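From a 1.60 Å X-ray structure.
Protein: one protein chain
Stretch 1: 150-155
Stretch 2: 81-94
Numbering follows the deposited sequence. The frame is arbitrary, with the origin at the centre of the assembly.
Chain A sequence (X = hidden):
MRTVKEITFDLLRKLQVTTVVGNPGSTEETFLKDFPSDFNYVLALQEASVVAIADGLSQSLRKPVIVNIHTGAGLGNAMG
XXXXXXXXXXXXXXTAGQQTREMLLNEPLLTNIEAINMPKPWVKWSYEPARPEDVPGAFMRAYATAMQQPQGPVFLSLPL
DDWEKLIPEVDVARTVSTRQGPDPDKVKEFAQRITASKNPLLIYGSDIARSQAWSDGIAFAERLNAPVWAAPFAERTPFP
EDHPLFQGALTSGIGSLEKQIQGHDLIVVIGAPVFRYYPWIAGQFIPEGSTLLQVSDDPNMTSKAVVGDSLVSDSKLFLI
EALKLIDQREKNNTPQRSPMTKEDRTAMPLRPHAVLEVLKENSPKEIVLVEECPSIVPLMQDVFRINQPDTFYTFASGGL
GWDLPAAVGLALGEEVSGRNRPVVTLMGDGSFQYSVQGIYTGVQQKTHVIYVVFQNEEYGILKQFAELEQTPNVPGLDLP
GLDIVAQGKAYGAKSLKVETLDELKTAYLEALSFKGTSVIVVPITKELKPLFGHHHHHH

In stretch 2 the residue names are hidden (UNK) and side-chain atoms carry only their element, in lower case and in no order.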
# COMPACT_ATOMS: atom_id res chain seq x y z
N PRO A 150 5.83 -1.54 20.97
CA PRO A 150 4.98 -2.71 21.23
C PRO A 150 5.43 -3.83 20.30
O PRO A 150 5.54 -3.63 19.09
CB PRO A 150 3.59 -2.22 20.84
CG PRO A 150 3.83 -1.22 19.77
CD PRO A 150 5.13 -0.53 20.14
N GLN A 151 5.70 -5.01 20.86
CA GLN A 151 6.23 -6.10 20.05
C GLN A 151 5.22 -6.59 19.00
O GLN A 151 4.01 -6.37 19.12
CB GLN A 151 6.73 -7.24 20.95
CG GLN A 151 7.80 -6.80 21.94
CD GLN A 151 8.34 -7.95 22.77
OE1 GLN A 151 7.61 -8.90 23.09
NE2 GLN A 151 9.62 -7.88 23.14
N GLY A 152 5.73 -7.24 17.97
CA GLY A 152 4.86 -7.70 16.90
C GLY A 152 5.63 -8.33 15.76
O GLY A 152 6.86 -8.27 15.72
N PRO A 153 4.90 -8.95 14.82
CA PRO A 153 5.55 -9.72 13.75
C PRO A 153 6.11 -8.86 12.63
O PRO A 153 5.63 -7.75 12.38
CB PRO A 153 4.41 -10.61 13.22
CG PRO A 153 3.18 -9.81 13.47
CD PRO A 153 3.43 -9.08 14.78
N VAL A 154 7.14 -9.38 11.98
CA VAL A 154 7.76 -8.74 10.82
C VAL A 154 7.88 -9.78 9.70
O VAL A 154 7.79 -10.99 9.94
CB VAL A 154 9.15 -8.19 11.16
CG1 VAL A 154 9.05 -7.10 12.22
CG2 VAL A 154 10.05 -9.31 11.65
N PHE A 155 8.08 -9.31 8.47
CA PHE A 155 8.11 -10.21 7.32
C PHE A 155 9.32 -9.97 6.44
O PHE A 155 9.59 -8.83 6.04
CB PHE A 155 6.84 -10.06 6.47
CG PHE A 155 6.88 -10.83 5.18
CD1 PHE A 155 6.82 -12.21 5.19
CD2 PHE A 155 7.01 -10.17 3.96
CE1 PHE A 155 6.87 -12.94 4.00
CE2 PHE A 155 7.05 -10.91 2.76
CZ PHE A 155 6.99 -12.29 2.79
N UNK A 81 -3.93 -15.97 10.71
CA UNK A 81 -3.15 -16.14 11.92
C UNK A 81 -2.07 -15.06 12.08
O UNK A 81 -1.68 -14.75 13.20
c UNK A 81 -2.59 -17.55 12.02
s UNK A 81 -3.90 -18.70 12.53
N UNK A 82 -1.62 -14.46 10.99
CA UNK A 82 -0.66 -13.37 11.10
C UNK A 82 -1.34 -12.13 11.69
O UNK A 82 -0.80 -11.47 12.57
c UNK A 82 1.01 -11.95 9.74
c UNK A 82 -0.03 -13.08 9.74
c UNK A 82 2.06 -12.18 10.81
c UNK A 82 1.66 -11.86 8.36
N UNK A 83 -2.55 -11.82 11.22
CA UNK A 83 -3.35 -10.77 11.83
C UNK A 83 -3.41 -11.01 13.34
O UNK A 83 -3.20 -10.11 14.15
c UNK A 83 -6.40 -10.08 13.02
c UNK A 83 -6.95 -9.66 10.62
c UNK A 83 -4.76 -10.75 11.22
c UNK A 83 -5.82 -9.73 11.65
N UNK A 84 -3.68 -12.26 13.73
CA UNK A 84 -3.81 -12.57 15.15
C UNK A 84 -2.48 -12.40 15.90
O UNK A 84 -2.45 -11.85 17.01
c UNK A 84 -4.47 -14.34 16.82
c UNK A 84 -4.40 -13.97 15.33
o UNK A 84 -5.71 -13.99 14.74
N UNK A 85 -1.38 -12.85 15.30
CA UNK A 85 -0.06 -12.64 15.92
C UNK A 85 0.22 -11.15 16.13
O UNK A 85 0.78 -10.74 17.15
c UNK A 85 1.04 -13.26 15.06
N UNK A 86 -0.17 -10.32 15.16
CA UNK A 86 0.01 -8.89 15.26
C UNK A 86 -0.78 -8.34 16.45
O UNK A 86 -0.25 -7.57 17.25
c UNK A 86 -0.17 -6.73 13.90
o UNK A 86 0.58 -2.64 13.68
c UNK A 86 0.34 -3.99 13.75
c UNK A 86 1.03 -6.25 13.36
c UNK A 86 1.29 -4.88 13.29
c UNK A 86 -1.11 -5.81 14.36
c UNK A 86 -0.86 -4.44 14.29
c UNK A 86 -0.44 -8.21 13.96
N UNK A 87 -2.04 -8.73 16.59
CA UNK A 87 -2.86 -8.21 17.68
C UNK A 87 -2.47 -8.80 19.05
O UNK A 87 -2.66 -8.16 20.08
c UNK A 87 -4.76 -7.56 16.12
c UNK A 87 -4.36 -8.37 17.37
o UNK A 87 -7.03 -8.27 16.27
n UNK A 87 -6.65 -6.23 15.40
c UNK A 87 -6.25 -7.39 15.94
N UNK A 88 -1.88 -9.99 19.03
CA UNK A 88 -1.30 -10.62 20.24
C UNK A 88 0.00 -9.93 20.66
O UNK A 88 0.51 -10.16 21.76
c UNK A 88 -2.17 -13.02 19.99
c UNK A 88 -0.96 -12.09 19.96
n UNK A 88 -1.97 -14.24 19.48
o UNK A 88 -3.25 -12.66 20.46
N UNK A 89 0.55 -9.12 19.75
CA UNK A 89 1.86 -8.48 19.94
C UNK A 89 3.01 -9.48 20.10
O UNK A 89 3.90 -9.31 20.93
c UNK A 89 1.82 -7.47 21.10
c UNK A 89 1.05 -5.14 21.79
c UNK A 89 0.22 -5.49 23.02
n UNK A 89 -0.16 -4.22 23.74
c UNK A 89 0.99 -6.23 20.74
N UNK A 90 2.99 -10.52 19.27
CA UNK A 90 4.00 -11.57 19.36
C UNK A 90 5.10 -11.28 18.36
O UNK A 90 4.84 -11.04 17.20
o UNK A 90 2.21 -13.14 19.81
c UNK A 90 4.39 -14.07 19.25
c UNK A 90 3.39 -12.93 19.01
N UNK A 91 6.36 -11.31 18.83
CA UNK A 91 7.50 -10.93 17.98
C UNK A 91 7.96 -12.04 17.02
O UNK A 91 9.13 -12.44 17.08
c UNK A 91 8.58 -10.59 19.00
c UNK A 91 8.27 -11.46 20.18
c UNK A 91 6.76 -11.58 20.22
N UNK A 92 7.07 -12.52 16.15
CA UNK A 92 7.44 -13.55 15.18
C UNK A 92 8.26 -12.96 14.04
O UNK A 92 8.00 -11.83 13.59
c UNK A 92 6.19 -14.21 14.60
c UNK A 92 6.08 -15.93 16.42
c UNK A 92 5.28 -14.90 15.59
c UNK A 92 4.14 -15.57 14.81
N UNK A 93 9.24 -13.71 13.57
CA UNK A 93 9.95 -13.35 12.35
C UNK A 93 9.42 -14.22 11.23
O UNK A 93 9.78 -15.41 11.12
c UNK A 93 12.18 -13.17 11.20
c UNK A 93 13.42 -12.69 13.97
c UNK A 93 11.95 -12.55 13.63
c UNK A 93 11.47 -13.49 12.52
N UNK A 94 8.53 -13.65 10.42
CA UNK A 94 7.91 -14.39 9.33
C UNK A 94 8.82 -14.36 8.11
O UNK A 94 9.12 -13.29 7.59
c UNK A 94 5.26 -14.85 10.91
c UNK A 94 5.90 -14.71 7.85
c UNK A 94 6.54 -13.81 8.92
c UNK A 94 5.61 -13.60 10.13
O HOH W 1 1.85 -5.92 16.82
O HOH W 2 4.99 -9.29 23.36

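Position 81 has one carbon followed by one sulfur, out of reach of stretch 1. It is Cys81. Position 82 has four carbons, forked at the second. Its tip comes within 3.7 Å of Pro153 CB, and it is Leu82, the near atom being CD1. Position 83 has the same four-carbon fork but points away: Leu83. Position 84 has one carbon carrying an oxygen and a carbon, the pattern of Thr84; it makes no contact.

Position 85 has a single carbon, CB, 4.4 Å from Pro153 CG. It is Ala85. Position 86 has one carbon, then a six-carbon ring bearing an oxygen. A ring carbon lies against Pro153. This is Tyr86, whose CD2 lies 4.0 Å from Pro153 CD. Position 87 has three carbons, the third carrying oxygen and nitrogen, and points away: Gln87. Position 88 is one carbon shorter with the same ending. It is Asn88, and it does not touch stretch 1.

Position 89 has four carbons in a row ending in nitrogen. The third carbon approaches Pro150 CB. The residue is Lys89, with CD 4.0 Å from Pro150 CB. Its phi is positive, and the helix closes here in a Schellman motif: Lys89 N bonds to Tyr86 O, and the N of position 90 bonds to Ala85 O.

Position 90 has one carbon carrying an oxygen and a carbon, directed away from stretch 1. It is Thr90. Position 91 has three carbons closing a ring onto the backbone nitrogen. A ring carbon lies near the Gln151 side chain. It is Pro91, with CG 3.9 Å from Gln151 OE1. Position 92 has four carbons forked at the second. The first carbon lies near Pro153. It is Leu92, with CB 4.2 Å from Pro153 CB.

Position 93 has four carbons forked at the first, one arm two carbons long. The longer arm lies near Val154. This is Ile93, with CG1 4.2 Å from Val154 CG2. Position 94 has the same fork and lies beside the phenyl ring. It is Ile94, with CG2 3.8 Å from Phe155 CD1.

The contact pairs two parallel strands. Val154 N donates to Leu92 O at 3.1 Å, and Ile94 N donates to Val154 O at 2.8 Å. Val154 and Ile93 share one sheet face; Phe155 and Ile94 share the other. Just before the strand, Pro153 packs against Leu82, Ala85 and Tyr86 of the helix and against Leu92, so the start of the strand pairing is held against the helix. Pro153 N has no hydrogen, so its 3.2 Å approach to Thr90 O is not a hydrogen bond. Water adds a further link: one molecule donates to both Lys89 O and Gln151 OE1, each 2.7 Å from the water oxygen.

Stretch 2 81-94: CLLTAYQNKTPLII
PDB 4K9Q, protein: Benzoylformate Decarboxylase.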